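Local atomic coordinates of 2-(acetamidomethylene)succinate hydrolase (Mesorhizobium loti, PDB entry 3KXP), a protein that catalyses the last step of vitamin B6 degradation, hydrolysing (E)-2-(acetamidomethylene)succinate to succinic semialdehyde, acetate, ammonia and carbon dioxide. Residues I58-R63 / G106-P111; L70-H75 / G126-L131; D101-G106 / N118-D123. All coordinates share one frame; numbering follows the deposited sequence.

Contact 1: residues I58-R63 / G106-P111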
# COMPACT_ATOMS: atom_id res chain seq x y z
N ILE A 58 -4.97 -32.29 8.76
CA ILE A 58 -5.71 -31.95 9.97
C ILE A 58 -7.10 -31.46 9.59
O ILE A 58 -7.40 -31.28 8.41
CB ILE A 58 -4.97 -30.83 10.77
CG1 ILE A 58 -5.70 -30.54 12.08
CG2 ILE A 58 -4.88 -29.55 9.94
CD1 ILE A 58 -4.98 -29.54 12.98
N THR A 59 -7.96 -31.27 10.59
CA THR A 59 -9.31 -30.78 10.34
C THR A 59 -9.44 -29.42 11.02
O THR A 59 -9.08 -29.26 12.19
CB THR A 59 -10.38 -31.75 10.91
OG1 THR A 59 -10.27 -33.02 10.25
CG2 THR A 59 -11.79 -31.20 10.71
N LEU A 60 -9.96 -28.44 10.27
CA LEU A 60 -10.11 -27.09 10.80
C LEU A 60 -11.54 -26.61 10.74
O LEU A 60 -12.29 -26.98 9.85
CB LEU A 60 -9.24 -26.12 9.99
CG LEU A 60 -7.73 -26.39 9.97
CD1 LEU A 60 -7.04 -25.42 9.02
CD2 LEU A 60 -7.17 -26.26 11.38
N ASN A 61 -11.92 -25.77 11.70
CA ASN A 61 -13.27 -25.20 11.73
C ASN A 61 -13.21 -23.85 11.01
O ASN A 61 -12.25 -23.10 11.19
CB ASN A 61 -13.74 -24.99 13.17
CG ASN A 61 -15.15 -24.44 13.24
OD1 ASN A 61 -16.08 -25.06 12.73
ND2 ASN A 61 -15.32 -23.27 13.86
N VAL A 62 -14.21 -23.55 10.19
CA VAL A 62 -14.23 -22.29 9.46
C VAL A 62 -15.63 -21.68 9.45
O VAL A 62 -16.62 -22.37 9.72
CB VAL A 62 -13.74 -22.47 8.00
CG1 VAL A 62 -12.35 -23.10 8.00
CG2 VAL A 62 -14.71 -23.34 7.22
N ARG A 63 -15.70 -20.39 9.15
CA ARG A 63 -16.95 -19.63 9.07
C ARG A 63 -16.98 -19.02 7.67
O ARG A 63 -16.10 -18.23 7.32
CB ARG A 63 -16.96 -18.51 10.11
CG ARG A 63 -16.84 -18.99 11.54
CD ARG A 63 -16.65 -17.83 12.51
NE ARG A 63 -16.60 -18.28 13.90
CZ ARG A 63 -17.65 -18.36 14.71
NH1 ARG A 63 -18.86 -18.01 14.27
NH2 ARG A 63 -17.51 -18.78 15.96
N GLY A 106 -10.12 -22.46 18.80
CA GLY A 106 -11.53 -22.63 18.51
C GLY A 106 -12.02 -24.06 18.46
O GLY A 106 -11.75 -24.85 19.36
N LEU A 107 -12.75 -24.38 17.40
CA LEU A 107 -13.31 -25.71 17.22
C LEU A 107 -12.52 -26.55 16.24
O LEU A 107 -13.06 -27.44 15.59
CB LEU A 107 -14.77 -25.60 16.76
CG LEU A 107 -15.76 -25.02 17.78
CD1 LEU A 107 -17.20 -25.14 17.25
CD2 LEU A 107 -15.64 -25.77 19.11
N SER A 108 -11.22 -26.27 16.14
CA SER A 108 -10.35 -27.01 15.25
C SER A 108 -9.56 -28.08 16.01
O SER A 108 -9.55 -28.10 17.24
CB SER A 108 -9.40 -26.05 14.54
OG SER A 108 -10.12 -25.16 13.72
N ASP A 109 -8.91 -28.97 15.27
CA ASP A 109 -8.13 -30.03 15.90
C ASP A 109 -7.03 -29.41 16.75
O ASP A 109 -6.57 -28.30 16.47
CB ASP A 109 -7.51 -30.95 14.84
CG ASP A 109 -8.51 -31.92 14.26
OD1 ASP A 109 -9.66 -31.95 14.75
OD2 ASP A 109 -8.14 -32.67 13.32
N LYS A 110 -6.61 -30.14 17.77
CA LYS A 110 -5.57 -29.66 18.66
C LYS A 110 -4.49 -30.72 18.88
O LYS A 110 -4.41 -31.34 19.94
CB LYS A 110 -6.20 -29.24 19.99
CG LYS A 110 -7.31 -28.22 19.78
CD LYS A 110 -7.93 -27.77 21.07
CE LYS A 110 -8.93 -26.67 20.80
NZ LYS A 110 -9.95 -27.10 19.81
N PRO A 111 -3.64 -30.94 17.87
CA PRO A 111 -2.57 -31.93 17.96
C PRO A 111 -1.68 -31.73 19.17
O PRO A 111 -1.64 -30.65 19.76
CB PRO A 111 -1.82 -31.75 16.64
CG PRO A 111 -2.13 -30.33 16.25
CD PRO A 111 -3.59 -30.23 16.58

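Contact 2: residues L70-H75 / G126-L131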
# COMPACT_ATOMS: atom_id res chain seq x y z
N LEU A 70 -11.61 -15.75 -3.26
CA LEU A 70 -11.42 -16.21 -1.90
C LEU A 70 -10.56 -15.29 -1.03
O LEU A 70 -9.49 -14.82 -1.45
CB LEU A 70 -10.80 -17.61 -1.90
CG LEU A 70 -10.61 -18.26 -0.53
CD1 LEU A 70 -11.97 -18.46 0.13
CD2 LEU A 70 -9.88 -19.59 -0.70
N MSE A 71 -11.04 -15.03 0.18
CA MSE A 71 -10.32 -14.19 1.14
C MSE A 71 -10.38 -14.87 2.50
O MSE A 71 -11.45 -14.96 3.11
CB MSE A 71 -10.96 -12.81 1.21
CG MSE A 71 -10.12 -11.81 1.97
SE MSE A 71 -10.86 -10.03 1.88
CE MSE A 71 -10.26 -9.55 0.10
N LEU A 72 -9.23 -15.34 2.98
CA LEU A 72 -9.15 -16.04 4.26
C LEU A 72 -8.66 -15.16 5.41
O LEU A 72 -7.73 -14.37 5.23
CB LEU A 72 -8.24 -17.26 4.11
CG LEU A 72 -8.65 -18.22 2.99
CD1 LEU A 72 -7.62 -19.32 2.83
CD2 LEU A 72 -10.02 -18.81 3.30
N PHE A 73 -9.27 -15.31 6.58
CA PHE A 73 -8.89 -14.52 7.75
C PHE A 73 -8.34 -15.39 8.88
O PHE A 73 -8.98 -16.36 9.30
CB PHE A 73 -10.09 -13.74 8.26
CG PHE A 73 -10.65 -12.75 7.28
CD1 PHE A 73 -11.36 -13.17 6.16
CD2 PHE A 73 -10.55 -11.38 7.52
CE1 PHE A 73 -11.96 -12.25 5.29
CE2 PHE A 73 -11.14 -10.45 6.65
CZ PHE A 73 -11.85 -10.89 5.54
N PHE A 74 -7.17 -15.03 9.40
CA PHE A 74 -6.52 -15.78 10.48
C PHE A 74 -6.27 -14.95 11.74
O PHE A 74 -5.50 -13.98 11.71
CB PHE A 74 -5.21 -16.38 9.97
CG PHE A 74 -5.37 -17.17 8.71
CD1 PHE A 74 -5.46 -16.54 7.48
CD2 PHE A 74 -5.45 -18.56 8.76
CE1 PHE A 74 -5.63 -17.27 6.30
CE2 PHE A 74 -5.62 -19.31 7.59
CZ PHE A 74 -5.71 -18.66 6.36
N HIS A 75 -6.89 -15.36 12.84
CA HIS A 75 -6.82 -14.69 14.14
C HIS A 75 -5.45 -14.75 14.85
O HIS A 75 -4.53 -15.44 14.42
CB HIS A 75 -7.87 -15.32 15.06
CG HIS A 75 -7.61 -16.77 15.35
ND1 HIS A 75 -6.64 -17.18 16.23
CD2 HIS A 75 -8.11 -17.89 14.78
CE1 HIS A 75 -6.54 -18.50 16.19
NE2 HIS A 75 -7.42 -18.96 15.32
N GLY A 126 -2.86 -26.29 2.59
CA GLY A 126 -3.79 -27.40 2.56
C GLY A 126 -5.22 -26.94 2.41
O GLY A 126 -5.97 -27.49 1.61
N LEU A 127 -5.60 -25.93 3.17
CA LEU A 127 -6.96 -25.39 3.15
C LEU A 127 -7.29 -24.71 1.82
O LEU A 127 -8.40 -24.83 1.30
CB LEU A 127 -7.13 -24.43 4.33
CG LEU A 127 -8.51 -23.86 4.69
CD1 LEU A 127 -8.84 -22.76 3.73
CD2 LEU A 127 -9.57 -24.95 4.68
N ILE A 128 -6.33 -23.99 1.26
CA ILE A 128 -6.58 -23.33 -0.01
C ILE A 128 -6.79 -24.41 -1.08
O ILE A 128 -7.71 -24.31 -1.89
CB ILE A 128 -5.41 -22.40 -0.40
CG1 ILE A 128 -5.31 -21.26 0.63
CG2 ILE A 128 -5.64 -21.80 -1.79
CD1 ILE A 128 -4.08 -20.42 0.49
N ARG A 129 -5.96 -25.44 -1.07
CA ARG A 129 -6.08 -26.54 -2.03
C ARG A 129 -7.41 -27.27 -1.85
O ARG A 129 -8.11 -27.54 -2.83
CB ARG A 129 -4.95 -27.55 -1.85
CG ARG A 129 -3.64 -27.12 -2.44
CD ARG A 129 -2.50 -27.88 -1.79
NE ARG A 129 -1.20 -27.48 -2.32
CZ ARG A 129 -0.05 -27.75 -1.71
NH1 ARG A 129 -0.04 -28.40 -0.56
NH2 ARG A 129 1.10 -27.37 -2.27
N THR A 130 -7.76 -27.58 -0.61
CA THR A 130 -9.00 -28.29 -0.31
C THR A 130 -10.24 -27.49 -0.70
O THR A 130 -11.23 -28.07 -1.14
CB THR A 130 -9.08 -28.65 1.18
OG1 THR A 130 -7.98 -29.51 1.52
CG2 THR A 130 -10.39 -29.37 1.50
N LEU A 131 -10.18 -26.18 -0.55
CA LEU A 131 -11.32 -25.35 -0.91
C LEU A 131 -11.42 -25.23 -2.42
O LEU A 131 -12.49 -24.97 -2.96
CB LEU A 131 -11.19 -23.96 -0.29
CG LEU A 131 -11.27 -23.86 1.24
CD1 LEU A 131 -11.14 -22.39 1.64
CD2 LEU A 131 -12.59 -24.44 1.73

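Contact 3: residues D101-G106 / N118-D123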
# COMPACT_ATOMS: atom_id res chain seq x y z
N ASP A 101 -10.40 -21.10 12.20
CA ASP A 101 -9.95 -21.35 13.56
C ASP A 101 -8.67 -22.11 13.28
O ASP A 101 -8.70 -23.16 12.65
CB ASP A 101 -10.95 -22.24 14.31
CG ASP A 101 -12.11 -21.45 14.87
OD1 ASP A 101 -13.07 -22.08 15.38
OD2 ASP A 101 -12.05 -20.20 14.82
N GLN A 102 -7.54 -21.58 13.72
CA GLN A 102 -6.30 -22.28 13.43
C GLN A 102 -6.03 -23.39 14.44
O GLN A 102 -6.62 -23.42 15.52
CB GLN A 102 -5.16 -21.28 13.34
CG GLN A 102 -5.43 -20.25 12.25
CD GLN A 102 -4.48 -19.09 12.29
OE1 GLN A 102 -3.44 -19.09 11.61
NE2 GLN A 102 -4.81 -18.09 13.09
N ARG A 103 -5.14 -24.31 14.07
CA ARG A 103 -4.81 -25.43 14.94
C ARG A 103 -4.55 -24.99 16.37
O ARG A 103 -3.89 -23.98 16.62
CB ARG A 103 -3.59 -26.18 14.41
CG ARG A 103 -2.29 -25.39 14.46
CD ARG A 103 -1.13 -26.32 14.19
NE ARG A 103 -1.32 -27.03 12.93
CZ ARG A 103 -0.81 -28.22 12.65
NH1 ARG A 103 -1.03 -28.79 11.48
NH2 ARG A 103 -0.09 -28.85 13.57
N GLY A 104 -5.09 -25.76 17.31
CA GLY A 104 -4.93 -25.47 18.72
C GLY A 104 -5.97 -24.48 19.23
O GLY A 104 -6.08 -24.26 20.44
N HIS A 105 -6.76 -23.91 18.32
CA HIS A 105 -7.76 -22.91 18.69
C HIS A 105 -9.19 -23.28 18.31
O HIS A 105 -9.44 -24.24 17.60
CB HIS A 105 -7.44 -21.57 18.03
CG HIS A 105 -6.05 -21.06 18.29
ND1 HIS A 105 -4.92 -21.68 17.78
CD2 HIS A 105 -5.60 -19.97 18.95
CE1 HIS A 105 -3.85 -20.99 18.12
NE2 HIS A 105 -4.24 -19.95 18.83
N GLY A 106 -10.12 -22.46 18.80
CA GLY A 106 -11.53 -22.63 18.51
C GLY A 106 -12.02 -24.06 18.46
O GLY A 106 -11.75 -24.85 19.36
N ASN A 118 5.96 -23.08 10.05
CA ASN A 118 5.71 -24.05 8.98
C ASN A 118 4.43 -24.84 9.17
O ASN A 118 3.67 -25.03 8.22
CB ASN A 118 6.89 -25.01 8.83
CG ASN A 118 8.05 -24.40 8.08
OD1 ASN A 118 9.12 -25.01 7.97
ND2 ASN A 118 7.85 -23.19 7.56
N ASP A 119 4.20 -25.31 10.39
CA ASP A 119 3.00 -26.08 10.69
C ASP A 119 1.77 -25.28 10.30
O ASP A 119 0.94 -25.75 9.53
CB ASP A 119 2.95 -26.45 12.17
CG ASP A 119 4.14 -27.31 12.59
OD1 ASP A 119 4.34 -28.37 11.96
OD2 ASP A 119 4.87 -26.92 13.53
N TYR A 120 1.64 -24.06 10.83
CA TYR A 120 0.49 -23.22 10.51
C TYR A 120 0.45 -22.84 9.03
O TYR A 120 -0.63 -22.70 8.43
CB TYR A 120 0.50 -21.92 11.33
CG TYR A 120 0.11 -22.04 12.78
CD1 TYR A 120 1.07 -22.25 13.77
CD2 TYR A 120 -1.22 -21.88 13.17
CE1 TYR A 120 0.72 -22.30 15.11
CE2 TYR A 120 -1.58 -21.93 14.52
CZ TYR A 120 -0.61 -22.14 15.48
OH TYR A 120 -0.96 -22.20 16.81
N ALA A 121 1.63 -22.64 8.44
CA ALA A 121 1.73 -22.27 7.03
C ALA A 121 1.23 -23.39 6.12
O ALA A 121 0.49 -23.15 5.16
CB ALA A 121 3.18 -21.90 6.69
N ASP A 122 1.63 -24.62 6.42
CA ASP A 122 1.20 -25.76 5.62
C ASP A 122 -0.31 -25.94 5.77
O ASP A 122 -0.98 -26.37 4.82
CB ASP A 122 1.93 -27.04 6.04
CG ASP A 122 3.43 -26.98 5.73
OD1 ASP A 122 3.83 -26.24 4.81
OD2 ASP A 122 4.20 -27.69 6.41
N ASP A 123 -0.85 -25.60 6.94
CA ASP A 123 -2.30 -25.72 7.15
C ASP A 123 -3.04 -24.83 6.16
O ASP A 123 -4.08 -25.21 5.64
CB ASP A 123 -2.70 -25.30 8.56
CG ASP A 123 -2.45 -26.38 9.59
OD1 ASP A 123 -2.53 -26.07 10.79
OD2 ASP A 123 -2.18 -27.54 9.20
O HOH W 1 -2.90 -21.47 10.02
O HOH W 2 -4.07 -23.84 11.62

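Contact 1: residues I58-R63 / G106-P111
Thr59 and Leu60 lie against Asp109 and Ser108 where an irregular loop runs antiparallel to strand 59-65, the two chains heading 162° apart and approaching to 4.5 Å between the CA atoms of Leu60 and Ser108. A single backbone bond joins them, from Asp109 N to Thr59 O at 3.1 Å. Side chains of the loop supply the other two. Thr59 N donates to Asp109 OD2 (3.1 Å), meeting the carboxylate from well above its plane, while Asp109 OD1 makes a salt bridge with Arg52. Two residues on, Asn61 N points almost straight (178°) at Ser108 OG, 2.8 Å away. That hydroxyl is also hydrogen-bonded to the carbonyl of Asp101, which places it as a bridge between the strand and the start of the loop. Ser108 CB rests on Leu60 CD2 at 3.9 Å. At the other end the Ile58 and Asp109 side chains run antiparallel past one another. Anti to the backbone N (chi1 -176°), CG1 of Ile58 lies 3.3 Å from Asp109 CB, a tight fit, and Ile58 CD1 touches Pro111 CD at 3.9 Å. The Asn61 and Leu107 side chains point the same way, flank to flank, Asn61 CG 3.7 Å from Leu107 CB, and Asn61 ND2 is hydrogen-bonded to Asp101 OD1. The arrangement belongs to the antiparallel end of the mixed alpha/beta hydrolase sheet, one strand in from the outermost strand 49-54: after the excursion of residues 102-107 the loop resumes the course of strand 96-100, and serine and aspartate side chains take up backbone N-H groups in place of regular strand pairing.

Contact 2: residues L70-H75 / G126-L131
Leu72 meets three residues of helix 117-131 and makes three of the four residue contacts between that helix and strand 70-74. The axes of strand 70-74 and of helical residues 126-131 come within 11.1 Å, their directions 146° apart, and the interval is filled by branched aliphatic side chains. The dense part is a cluster around the Leu72 isobutyl group. CD1 of Leu72 sits 3.7 Å from Ile128 CG1 and 3.8 Å from Leu127 CD1, while its other methyl, CD2, is 4.1 Å from Leu131 CD1. That same Leu131 methyl is shared with the strand's first residue: Leu70 lies across Leu131, CD2 of Leu70 touching CD1 of Leu131 at 3.9 Å. Ile98 of strand 96-100 and Ala136 of strand 136-141 pack against both strand leucines, extending this apolar layer across the sheet. The helix changes character on its far face. Arg129 is exposed there, and Thr130, partly exposed, folds its hydroxyl back to donate to Gly126 O (2.9 Å), an oxygen that Thr130 N reaches from the opposite face of the carbonyl plane. No hydrogen bond crosses between strand and helix. Helix and sheet therefore meet here through dispersion and the burial of hydrocarbon alone, while in this last turn Thr130 bonds back to the helix backbone and Arg129 is exposed, as expected of an amphipathic helix covering the sheet of an alpha/beta hydrolase.

Contact 3: residues D101-G106 / N118-D123
Arg103 grips Asp123 side-on in a two-bonded salt bridge, NE to OD1 at 2.6 Å and NH1 to OD2 at 2.8 Å. Both oxygens are met on their syn side, with guanidinium and carboxylate planes only 26° apart. Arg103 stands in a type II beta turn from Gln102 to His105, within the Asp-Gln-Arg-Gly-His-Gly loop that follows strand 96-100, a sequence familiar among alpha/beta hydrolases. Gly104 takes the backbone angles of the turn's third position, where a side chain would press on the preceding carbonyl. The Asp123 carboxylate is further satisfied by Arg57, which pairs with OD2, and by a water that donates to OD1 and accepts from Arg103 N; so many donors would probably keep it ionised. A second water donates both to Gln102 OE1 and to Tyr120 O, linking the turn to the helix backbone, while Asn147 also binds that glutamine oxygen. Within the turn, His105 ND1 donates to Arg103 O at 2.8 Å, fixing the imidazole beside the peptide.

Outward from these bonds lies Tyr120. Arg103 CG, held between the backbone N and the carbonyl carbon (chi1 67°), forms a CH-pi contact over one ring face, 3.9 Å from the ring centroid, and Gln102 CB meets the ring edge, 3.8 Å from CE2. Asp119 CB covers part of one guanidinium face. The tyrosine hydroxyl bonds to Thr239 OG1, and His105 presents its ring edge there, CE1 lying 3.4 Å from Tyr120 OH.

In the fold
Along the chain the segments come as 58-63, 70-75, the continuous 101-111 loop, then 118-123 and 126-131, so contact 3 is nested between the segments of contact 2 and contact 1 alternates with both. Contacts 1 and 3, their centres about 8 Å apart, share Gly106; contacts 2 and 3, about 11 Å apart between centres, both use helix 117-131. Strands 59-65 and 70-74 flank strand 96-100 in one mixed sheet. The loop after strand 96-100 is thus tied to a strand and to the helix, and His75 NE2 bonds to Gln102 N. This holds His105 beside Ile77 and Leu143 of the chloride site, which also includes Ser142, the probable nucleophile.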